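Local coordinates for Sodium/calcium exchanger regulatory protein 1 (Loligo pealei, PDB 3PPT), which binds fatty acids such as palmitoleate, together with phosphoinositides and phosphatidic acid, and when phosphorylated stimulates the Na(+)/Ca(2+) exchanger of squid optic nerve, at residues A36-E41 with K52-F57; E14-Y19 with V121-R125; D3-W8 with E106-M112. All blocks are in the same frame, centred on the assembly; numbering follows the deposited sequence. Where two conformers were deposited one is given.

From the N terminus the chain first enters contact 3 with residues 3-8 and then, at the end of strand 6-14, contact 2 with residues 14-19, where the first helix starts. After the second helix, residues 36-41 and 52-57 meet as contact 1, closing the short loop of the hairpin between strands 39-45 and 48-54. Residues 106-112 return to the N-terminal segment, and residues 121-125 return to the start of the first helix. The long loops of contacts 3 and 2 therefore cross, and contact 1 lies within both. Together they join the N-terminal turn, the first strand, the helical region, an early hairpin and the last strands of the barrel.

Contact 1: A36-E41 with K52-F57; sequences ATPTQE and KTSTTF. With PAM (palmitoleic acid), chain B.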
loop_
_atom_site.group_PDB
_atom_site.type_symbol
_atom_site.label_atom_id
_atom_site.label_comp_id
_atom_site.label_asym_id
_atom_site.label_seq_id
_atom_site.Cartn_x
_atom_site.Cartn_y
_atom_site.Cartn_z
ATOM N N ALA A 36 13.191 -5.727 1.527
ATOM C CA ALA A 36 12.056 -6.572 1.875
ATOM C C ALA A 36 11.335 -7.139 0.657
ATOM O O ALA A 36 11.365 -6.562 -0.434
ATOM C CB ALA A 36 11.070 -5.799 2.744
ATOM N N THR A 37 10.642 -8.248 0.879
ATOM C CA THR A 37 9.738 -8.821 -0.112
ATOM C C THR A 37 8.379 -8.977 0.559
ATOM O O THR A 37 7.985 -10.071 0.948
ATOM C CB THR A 37 10.243 -10.188 -0.621
ATOM O OG1 THR A 37 11.610 -10.063 -1.026
ATOM C CG2 THR A 37 9.402 -10.664 -1.804
ATOM N N PRO A 38 7.647 -7.869 0.696
ATOM C CA PRO A 38 6.403 -7.917 1.465
ATOM C C PRO A 38 5.299 -8.722 0.808
ATOM O O PRO A 38 5.241 -8.874 -0.423
ATOM C CB PRO A 38 5.975 -6.450 1.523
ATOM C CG PRO A 38 6.636 -5.825 0.332
ATOM C CD PRO A 38 7.956 -6.509 0.223
ATOM N N THR A 39 4.407 -9.223 1.649
ATOM C CA THR A 39 3.138 -9.744 1.178
ATOM C C THR A 39 2.037 -8.767 1.566
ATOM O O THR A 39 2.133 -8.071 2.584
ATOM C CB THR A 39 2.797 -11.108 1.776
ATOM O OG1 THR A 39 2.649 -10.989 3.198
ATOM C CG2 THR A 39 3.883 -12.124 1.421
ATOM N N GLN A 40 0.979 -8.742 0.766
ATOM C CA GLN A 40 -0.249 -8.054 1.140
ATOM C C GLN A 40 -1.384 -9.055 1.104
ATOM O O GLN A 40 -1.529 -9.822 0.138
ATOM C CB GLN A 40 -0.557 -6.884 0.210
ATOM C CG GLN A 40 0.397 -5.708 0.399
ATOM C CD GLN A 40 -0.024 -4.471 -0.380
ATOM O OE1 GLN A 40 -1.216 -4.258 -0.621
ATOM N NE2 GLN A 40 0.948 -3.637 -0.762
ATOM N N GLU A 41 -2.199 -9.036 2.148
ATOM C CA GLU A 41 -3.398 -9.847 2.195
ATOM C C GLU A 41 -4.579 -8.922 2.324
ATOM O O GLU A 41 -4.679 -8.149 3.281
ATOM C CB GLU A 41 -3.323 -10.811 3.355
ATOM C CG GLU A 41 -2.346 -11.905 3.066
ATOM C CD GLU A 41 -2.039 -12.735 4.271
ATOM O OE1 GLU A 41 -1.324 -12.217 5.151
ATOM O OE2 GLU A 41 -2.508 -13.898 4.332
ATOM N N LYS A 52 -3.422 -6.367 5.230
ATOM C CA LYS A 52 -2.279 -6.700 6.073
ATOM C C LYS A 52 -1.039 -6.750 5.199
ATOM O O LYS A 52 -0.979 -7.523 4.238
ATOM C CB LYS A 52 -2.481 -8.054 6.775
ATOM C CG LYS A 52 -1.268 -8.467 7.613
ATOM C CD LYS A 52 -1.388 -9.877 8.199
ATOM C CE LYS A 52 -2.499 -9.990 9.205
ATOM N NZ LYS A 52 -2.210 -9.231 10.449
ATOM N N THR A 53 -0.048 -5.926 5.530
ATOM C CA THR A 53 1.216 -5.924 4.796
ATOM C C THR A 53 2.286 -6.447 5.726
ATOM O O THR A 53 2.510 -5.867 6.787
ATOM C CB THR A 53 1.607 -4.513 4.300
ATOM O OG1 THR A 53 0.514 -3.953 3.554
ATOM C CG2 THR A 53 2.839 -4.585 3.411
ATOM N N SER A 54 2.928 -7.545 5.333
ATOM C CA SER A 54 3.845 -8.268 6.221
ATOM C C SER A 54 5.259 -8.320 5.666
ATOM O O SER A 54 5.452 -8.545 4.473
ATOM C CB SER A 54 3.362 -9.714 6.412
ATOM O OG SER A 54 2.034 -9.803 6.914
ATOM N N THR A 55 6.243 -8.130 6.543
ATOM C CA THR A 55 7.652 -8.358 6.233
ATOM C C THR A 55 8.281 -9.073 7.427
ATOM O O THR A 55 7.621 -9.292 8.435
ATOM C CB THR A 55 8.421 -7.033 6.023
ATOM O OG1 THR A 55 8.476 -6.315 7.265
ATOM C CG2 THR A 55 7.776 -6.163 4.937
ATOM N N THR A 56 9.572 -9.375 7.341
ATOM C CA THR A 56 10.237 -10.044 8.455
ATOM C C THR A 56 10.442 -9.142 9.668
ATOM O O THR A 56 10.709 -9.648 10.758
ATOM C CB THR A 56 11.601 -10.611 8.050
ATOM O OG1 THR A 56 12.478 -9.544 7.668
ATOM C CG2 THR A 56 11.471 -11.607 6.916
ATOM N N PHE A 57 10.337 -7.824 9.479
ATOM C CA PHE A 57 10.679 -6.864 10.533
ATOM C C PHE A 57 9.510 -5.991 10.984
ATOM O O PHE A 57 9.602 -5.356 12.024
ATOM C CB PHE A 57 11.850 -5.970 10.097
ATOM C CG PHE A 57 11.576 -5.184 8.849
ATOM C CD1 PHE A 57 11.022 -3.909 8.911
ATOM C CD2 PHE A 57 11.858 -5.728 7.606
ATOM C CE1 PHE A 57 10.759 -3.192 7.747
ATOM C CE2 PHE A 57 11.593 -5.027 6.451
ATOM C CZ PHE A 57 11.042 -3.756 6.517
HETATM C C1 PAM B . 4.215 -1.656 -0.233
HETATM O O1 PAM B . 3.149 -2.057 0.300
HETATM O O2 PAM B . 4.824 -2.350 -1.080
HETATM C C2 PAM B . 4.797 -0.301 0.137
HETATM C C3 PAM B . 4.137 0.341 1.349
HETATM C C4 PAM B . 4.815 1.664 1.700
HETATM C C5 PAM B . 4.248 2.221 3.005
HETATM C C6 PAM B . 4.835 3.564 3.429
HETATM C C7 PAM B . 6.352 3.523 3.567
HETATM C C8 PAM B . 6.783 2.523 4.632
HETATM C C9 PAM B . 8.287 2.483 4.715
HETATM C C10 PAM B . 8.926 1.673 5.563
HETATM C C11 PAM B . 8.194 0.737 6.494
HETATM C C12 PAM B . 8.611 -0.695 6.194
HETATM C C13 PAM B . 7.518 -1.466 5.473
HETATM C C14 PAM B . 6.381 -1.809 6.426
HETATM C C15 PAM B . 5.354 -2.683 5.719
HETATM C C16 PAM B . 4.873 -3.794 6.620
HETATM O O HOH W 1 10.326 -9.200 3.957
HETATM O O HOH W 2 0.427 -10.079 4.632
#
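Thr39 and Ser54 form an antiparallel hydrogen-bonded pair, Thr39 N reaching Ser54 O at 3.1 Å and Ser54 N returning the bond to Thr39 O. Glu41 and Lys52 repeat the arrangement, with Glu41 N 2.9 Å from Lys52 O. Between them Gln40 and Thr53 are a non-hydrogen-bonded pair, and the CA of each approaches a carbonyl oxygen of the partner strand.

On the face that carries Thr39, Glu41, Lys52 and Ser54, one water lies within hydrogen-bonding distance of Thr39 OG1, Ser54 OG, Glu41 OE1 and Lys52 O, which probably compete for its protons. Thr39 OG1 sits between its backbone N and carbonyl carbon (chi1 63°), while Ser54 OG turns beside its N (chi1 -57°), which brings both hydroxyls to that water. Glu41 and Lys52 run side by side, but the lysine bends near its end and carries NZ away to a salt bridge with Asp61.

The face carrying Gln40 and Thr53 turns to the bound lipid. These two also lie alongside each other, Gln40 CG resting 3.6 Å from Thr53 OG1. Gln40 NE2 comes within 2.9 Å of carboxylate atom O1 of palmitoleic acid and bonds weakly to Tyr127 OH; Gln40 OE1 accepts from Arg105, a bond that should limit rotation of the amide. Thr53 CG2 packs 3.9 Å from ligand C16.

Ala36 CB touches the edge of the Phe57 ring, 3.8 Å from CE2, and ligand C12 also meets that ring at its edge. Thr55 OG1 lies over the ring centre and accepts from Phe57 N at 3.3 Å, an ST turn; it is also bonded to Lys58 O. The whole is a beta hairpin of the fatty-acid binding protein barrel, polar and hydrated outside, with its inner side chains lining the lipid pocket.

Contact 2: E14-Y19 with V121-R125; sequences ENFDDY and VVCTR. With PAM (palmitoleic acid), chain B.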
loop_
_atom_site.group_PDB
_atom_site.type_symbol
_atom_site.label_atom_id
_atom_site.label_comp_id
_atom_site.label_asym_id
_atom_site.label_seq_id
_atom_site.Cartn_x
_atom_site.Cartn_y
_atom_site.Cartn_z
ATOM N N GLU A 14 10.079 0.064 -8.449
ATOM C CA GLU A 14 10.778 1.172 -9.072
ATOM C C GLU A 14 10.577 2.435 -8.235
ATOM O O GLU A 14 9.436 2.810 -7.937
ATOM C CB GLU A 14 10.219 1.410 -10.478
ATOM C CG GLU A 14 10.817 2.586 -11.220
ATOM C CD GLU A 14 10.225 2.732 -12.608
ATOM O OE1 GLU A 14 10.888 2.316 -13.581
ATOM O OE2 GLU A 14 9.095 3.254 -12.722
ATOM N N ASN A 15 11.697 3.033 -7.832
ATOM C CA ASN A 15 11.737 4.335 -7.157
ATOM C C ASN A 15 11.196 4.342 -5.722
ATOM O O ASN A 15 10.790 5.383 -5.215
ATOM C CB ASN A 15 11.049 5.421 -7.999
ATOM C CG ASN A 15 11.700 6.778 -7.844
ATOM O OD1 ASN A 15 12.903 6.884 -7.586
ATOM N ND2 ASN A 15 10.910 7.830 -8.016
ATOM N N PHE A 16 11.212 3.188 -5.064
ATOM C CA PHE A 16 10.755 3.105 -3.675
ATOM C C PHE A 16 11.661 3.881 -2.717
ATOM O O PHE A 16 11.179 4.487 -1.765
ATOM C CB PHE A 16 10.628 1.640 -3.248
ATOM C CG PHE A 16 9.938 1.426 -1.918
ATOM C CD1 PHE A 16 8.771 2.101 -1.587
ATOM C CD2 PHE A 16 10.434 0.485 -1.032
ATOM C CE1 PHE A 16 8.128 1.848 -0.375
ATOM C CE2 PHE A 16 9.800 0.240 0.168
ATOM C CZ PHE A 16 8.647 0.922 0.500
ATOM N N ASP A 17 12.969 3.878 -2.967
ATOM C CA ASP A 17 13.879 4.587 -2.070
ATOM C C ASP A 17 13.578 6.098 -2.061
ATOM O O ASP A 17 13.524 6.721 -0.995
ATOM C CB ASP A 17 15.343 4.318 -2.436
ATOM C CG ASP A 17 16.302 4.728 -1.331
ATOM O OD1 ASP A 17 16.046 4.377 -0.157
ATOM O OD2 ASP A 17 17.310 5.396 -1.640
ATOM N N ASP A 18 13.373 6.684 -3.238
ATOM C CA ASP A 18 13.029 8.103 -3.292
ATOM C C ASP A 18 11.667 8.392 -2.640
ATOM O O ASP A 18 11.505 9.432 -2.004
ATOM C CB ASP A 18 13.086 8.638 -4.726
ATOM C CG ASP A 18 14.489 9.081 -5.131
ATOM O OD1 ASP A 18 15.438 8.917 -4.329
ATOM O OD2 ASP A 18 14.649 9.602 -6.250
ATOM N N TYR A 19 10.705 7.478 -2.785
ATOM C CA TYR A 19 9.425 7.607 -2.096
ATOM C C TYR A 19 9.672 7.686 -0.580
ATOM O O TYR A 19 9.179 8.594 0.109
ATOM C CB TYR A 19 8.462 6.453 -2.446
ATOM C CG TYR A 19 7.168 6.588 -1.669
ATOM C CD1 TYR A 19 6.117 7.348 -2.168
ATOM C CD2 TYR A 19 7.018 6.005 -0.410
ATOM C CE1 TYR A 19 4.962 7.522 -1.443
ATOM C CE2 TYR A 19 5.867 6.181 0.321
ATOM C CZ TYR A 19 4.844 6.940 -0.199
ATOM O OH TYR A 19 3.699 7.130 0.528
ATOM N N VAL A 121 7.386 12.577 -6.546
ATOM C CA VAL A 121 7.919 11.233 -6.669
ATOM C C VAL A 121 6.794 10.267 -7.013
ATOM O O VAL A 121 5.704 10.335 -6.434
ATOM C CB VAL A 121 8.580 10.781 -5.353
ATOM C CG1 VAL A 121 8.929 9.296 -5.406
ATOM C CG2 VAL A 121 9.812 11.614 -5.069
ATOM N N VAL A 122 7.060 9.385 -7.970
ATOM C CA VAL A 122 6.152 8.289 -8.276
ATOM C C VAL A 122 6.912 6.984 -8.140
ATOM O O VAL A 122 8.006 6.831 -8.687
ATOM C CB VAL A 122 5.563 8.389 -9.697
ATOM C CG1 VAL A 122 4.565 7.263 -9.934
ATOM C CG2 VAL A 122 4.909 9.755 -9.917
ATOM N N CYS A 123 6.337 6.058 -7.380
ATOM C CA CYS A 123 6.936 4.749 -7.175
ATOM C C CYS A 123 5.949 3.699 -7.650
ATOM O O CYS A 123 4.751 3.803 -7.378
ATOM C CB CYS A 123 7.274 4.560 -5.690
ATOM S SG CYS A 123 7.520 2.844 -5.156
ATOM N N THR A 124 6.448 2.697 -8.366
ATOM C CA THR A 124 5.593 1.624 -8.865
ATOM C C THR A 124 6.066 0.304 -8.301
ATOM O O THR A 124 7.222 -0.070 -8.475
ATOM C CB THR A 124 5.611 1.542 -10.403
ATOM O OG1 THR A 124 5.115 2.768 -10.944
ATOM C CG2 THR A 124 4.730 0.394 -10.910
ATOM N N ARG A 125 5.156 -0.418 -7.653
ATOM C CA ARG A 125 5.453 -1.723 -7.083
ATOM C C ARG A 125 4.439 -2.744 -7.564
ATOM O O ARG A 125 3.225 -2.558 -7.420
ATOM C CB ARG A 125 5.511 -1.642 -5.559
ATOM C CG ARG A 125 6.811 -0.992 -5.115
ATOM C CD ARG A 125 6.775 -0.508 -3.711
ATOM N NE ARG A 125 6.790 -1.554 -2.692
ATOM C CZ ARG A 125 7.892 -2.166 -2.274
ATOM N NH1 ARG A 125 9.060 -1.913 -2.858
ATOM N NH2 ARG A 125 7.816 -3.042 -1.283
HETATM C C1 PAM B . 4.215 -1.656 -0.233
HETATM O O1 PAM B . 3.149 -2.057 0.300
HETATM O O2 PAM B . 4.824 -2.350 -1.080
HETATM C C2 PAM B . 4.797 -0.301 0.137
HETATM C C3 PAM B . 4.137 0.341 1.349
HETATM C C4 PAM B . 4.815 1.664 1.700
HETATM C C5 PAM B . 4.248 2.221 3.005
HETATM C C6 PAM B . 4.835 3.564 3.429
HETATM C C7 PAM B . 6.352 3.523 3.567
HETATM C C8 PAM B . 6.783 2.523 4.632
HETATM C C9 PAM B . 8.287 2.483 4.715
HETATM C C10 PAM B . 8.926 1.673 5.563
HETATM C C11 PAM B . 8.194 0.737 6.494
HETATM C C12 PAM B . 8.611 -0.695 6.194
HETATM C C13 PAM B . 7.518 -1.466 5.473
HETATM C C14 PAM B . 6.381 -1.809 6.426
HETATM C C15 PAM B . 5.354 -2.683 5.719
HETATM C C16 PAM B . 4.873 -3.794 6.620
HETATM O O HOH W 3 8.875 6.250 -11.054
HETATM O O HOH W 4 7.333 4.420 -11.259
#
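Phe16 and Arg125 are brought together by two torsions: the phenylalanine sends CG trans to its backbone N (chi1 -170°), and the arginine chain bends at chi3 (72°), laying its guanidinium over one face of the ring. The two planes are 25° apart and their centres 4.0 Å, a stacked cation-pi contact in which NH1 comes closest, 3.3 Å from Phe16 CD2. The guanidinium turns an edge to palmitoleic acid: Arg125 NE donates to ligand O2 at 2.7 Å, and NH2 adds a weak bond to the same oxygen. Ser13 OG accepts from Arg125 NH1, which is likely to limit rotation of the group.

Behind this pair, Cys123 SG packs 3.8 Å from Phe16 CB, and Tyr19 CB rests on Cys123 CB. Val121 CG1 fills the angle between Tyr19 CB and the amide of Asn15. Asn15 ND2 donates to Val122 O at 3.1 Å, with the acceptor in the amide plane but the nitrogen well above the carbonyl plane. Glu14 and Thr124 continue the strand pairing, Glu14 N lying 2.9 Å from Thr124 O, and one water bridges Glu14 OE2 and Thr124 OG1.

The phenylalanine thus takes a face of the cation and the fatty-acid carboxylate its edge. This division is likely to stabilise the buried arginine as a charged group and to fix the direction in which it meets the ligand's head group.

Contact 3: D3-W8 with E106-M112; sequences DLAGKW and EVKDGKM
Met112 lies across one face of the Trp8 indole, CB above the six-membered ring and SD 4.1 Å from the centroid of the five-membered one, a Met-aromatic contact. The methionine chain is extended until its last torsion (chi3 66°), where it bends and returns CE to within 3.8 Å of Trp8 CG. Leu4 CD2 wedges in, 3.6 Å from both Met112 SD and Val107 CG2. Val107 CG2 also packs against Trp8 CZ2, and Gly110 O meets the indole at its edge. Trp8 NE1 is satisfied inside its own segment, donating almost straight to Leu4 O at 2.9 Å, a bond that should hold the ring in its rotation.

With an alanine in place of Trp8 the indole and its N-H to Leu4 O are gone, and a gap would probably open under Met112.

Toward solvent the packing gives way to looser, wetter contacts. Asp3 OD1 lies 3.5 Å from Val107 CB, and a water links the segments, accepting from Val107 N at 2.8 Å and able to donate to Asp3 OD2, though other acceptors may compete. Past it a type I' turn runs from Lys108 to Lys111, and Lys111 NZ forms a salt bridge with Glu11.

The arrangement belongs to the end of the fatty-acid binding protein barrel remote from its two helices, where the N-terminal 3-10 turn and the first strand pack against the hairpin of strands 101-108 and 111-118.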
loop_
_atom_site.group_PDB
_atom_site.type_symbol
_atom_site.label_atom_id
_atom_site.label_comp_id
_atom_site.label_asym_id
_atom_site.label_seq_id
_atom_site.Cartn_x
_atom_site.Cartn_y
_atom_site.Cartn_z
ATOM N N ASP A 3 -11.377 -7.641 -7.282
ATOM C CA ASP A 3 -10.364 -8.669 -7.487
ATOM C C ASP A 3 -9.037 -8.413 -6.770
ATOM O O ASP A 3 -8.110 -9.216 -6.853
ATOM C CB ASP A 3 -10.134 -8.948 -8.974
ATOM C CG ASP A 3 -9.801 -7.700 -9.784
ATOM O OD1 ASP A 3 -9.181 -7.883 -10.855
ATOM O OD2 ASP A 3 -10.149 -6.557 -9.393
ATOM N N LEU A 4 -8.931 -7.298 -6.050
ATOM C CA LEU A 4 -7.767 -7.070 -5.201
ATOM C C LEU A 4 -7.742 -8.039 -4.025
ATOM O O LEU A 4 -6.703 -8.249 -3.420
ATOM C CB LEU A 4 -7.736 -5.611 -4.716
ATOM C CG LEU A 4 -7.257 -4.601 -5.761
ATOM C CD1 LEU A 4 -7.594 -3.185 -5.312
ATOM C CD2 LEU A 4 -5.752 -4.754 -6.045
ATOM N N ALA A 5 -8.888 -8.646 -3.719
ATOM C CA ALA A 5 -8.946 -9.627 -2.640
ATOM C C ALA A 5 -7.983 -10.779 -2.885
ATOM O O ALA A 5 -7.845 -11.268 -4.011
ATOM C CB ALA A 5 -10.375 -10.173 -2.476
ATOM N N GLY A 6 -7.320 -11.201 -1.818
ATOM C CA GLY A 6 -6.467 -12.377 -1.847
ATOM C C GLY A 6 -5.094 -12.061 -1.295
ATOM O O GLY A 6 -4.925 -11.114 -0.519
ATOM N N LYS A 7 -4.108 -12.855 -1.694
ATOM C CA LYS A 7 -2.747 -12.683 -1.204
ATOM C C LYS A 7 -1.809 -12.362 -2.353
ATOM O O LYS A 7 -1.950 -12.897 -3.463
ATOM C CB LYS A 7 -2.294 -13.948 -0.464
ATOM C CG LYS A 7 -0.899 -13.850 0.113
ATOM C CD LYS A 7 -0.594 -15.025 1.023
ATOM C CE LYS A 7 0.760 -14.839 1.657
ATOM N NZ LYS A 7 1.057 -15.973 2.560
ATOM N N TRP A 8 -0.848 -11.486 -2.075
ATOM C CA TRP A 8 0.039 -10.913 -3.075
ATOM C C TRP A 8 1.453 -10.894 -2.521
ATOM O O TRP A 8 1.639 -10.684 -1.326
ATOM C CB TRP A 8 -0.379 -9.460 -3.345
ATOM C CG TRP A 8 -1.770 -9.337 -3.860
ATOM C CD1 TRP A 8 -2.901 -9.035 -3.148
ATOM C CD2 TRP A 8 -2.182 -9.513 -5.217
ATOM N NE1 TRP A 8 -3.995 -9.008 -3.992
ATOM C CE2 TRP A 8 -3.576 -9.301 -5.264
ATOM C CE3 TRP A 8 -1.502 -9.823 -6.399
ATOM C CZ2 TRP A 8 -4.304 -9.399 -6.454
ATOM C CZ3 TRP A 8 -2.219 -9.918 -7.574
ATOM C CH2 TRP A 8 -3.608 -9.706 -7.593
ATOM N N GLU A 106 -4.437 -1.618 -8.292
ATOM C CA GLU A 106 -5.374 -2.191 -9.247
ATOM C C GLU A 106 -4.740 -3.416 -9.869
ATOM O O GLU A 106 -3.523 -3.493 -10.004
ATOM C CB GLU A 106 -5.788 -1.183 -10.318
ATOM C CG GLU A 106 -4.758 -0.899 -11.391
ATOM C CD GLU A 106 -5.307 0.014 -12.495
ATOM O OE1 GLU A 106 -6.417 -0.239 -13.017
ATOM O OE2 GLU A 106 -4.629 0.995 -12.843
ATOM N N VAL A 107 -5.577 -4.376 -10.249
ATOM C CA VAL A 107 -5.082 -5.591 -10.885
ATOM C C VAL A 107 -5.148 -5.438 -12.396
ATOM O O VAL A 107 -6.196 -5.086 -12.960
ATOM C CB VAL A 107 -5.866 -6.845 -10.447
ATOM C CG1 VAL A 107 -5.197 -8.112 -10.993
ATOM C CG2 VAL A 107 -5.940 -6.908 -8.939
ATOM N N LYS A 108 -4.001 -5.654 -13.034
ATOM C CA LYS A 108 -3.856 -5.545 -14.478
ATOM C C LYS A 108 -3.081 -6.762 -14.946
ATOM O O LYS A 108 -2.000 -7.041 -14.423
ATOM C CB LYS A 108 -3.068 -4.286 -14.842
ATOM C CG LYS A 108 -3.547 -3.024 -14.147
ATOM C CD LYS A 108 -2.711 -1.813 -14.540
ATOM N N ASP A 109 -3.631 -7.488 -15.919
ATOM C CA ASP A 109 -2.989 -8.691 -16.443
ATOM C C ASP A 109 -2.616 -9.668 -15.314
ATOM O O ASP A 109 -1.568 -10.314 -15.358
ATOM C CB ASP A 109 -1.765 -8.315 -17.291
ATOM C CG ASP A 109 -1.370 -9.406 -18.286
ATOM O OD1 ASP A 109 -2.232 -10.230 -18.662
ATOM O OD2 ASP A 109 -0.193 -9.431 -18.706
ATOM N N GLY A 110 -3.478 -9.754 -14.301
ATOM C CA GLY A 110 -3.306 -10.708 -13.211
ATOM C C GLY A 110 -2.440 -10.274 -12.035
ATOM O O GLY A 110 -2.381 -10.958 -11.020
ATOM N N LYS A 111 -1.777 -9.136 -12.189
ATOM C CA LYS A 111 -0.822 -8.601 -11.217
ATOM C C LYS A 111 -1.308 -7.320 -10.577
ATOM O O LYS A 111 -1.936 -6.495 -11.230
ATOM C CB LYS A 111 0.517 -8.356 -11.883
ATOM C CG LYS A 111 1.102 -9.642 -12.386
ATOM C CD LYS A 111 2.554 -9.538 -12.703
ATOM C CE LYS A 111 3.057 -10.901 -13.142
ATOM N NZ LYS A 111 4.380 -10.792 -13.762
ATOM N N MET A 112 -1.022 -7.158 -9.290
ATOM C CA MET A 112 -1.436 -5.944 -8.607
ATOM C C MET A 112 -0.382 -4.875 -8.790
ATOM O O MET A 112 0.769 -5.054 -8.389
ATOM C CB MET A 112 -1.681 -6.212 -7.126
ATOM C CG MET A 112 -2.114 -4.955 -6.380
ATOM S SD MET A 112 -2.524 -5.174 -4.628
ATOM C CE MET A 112 -0.937 -5.614 -3.923
HETATM O O HOH W 5 -8.304 -4.378 -9.478
#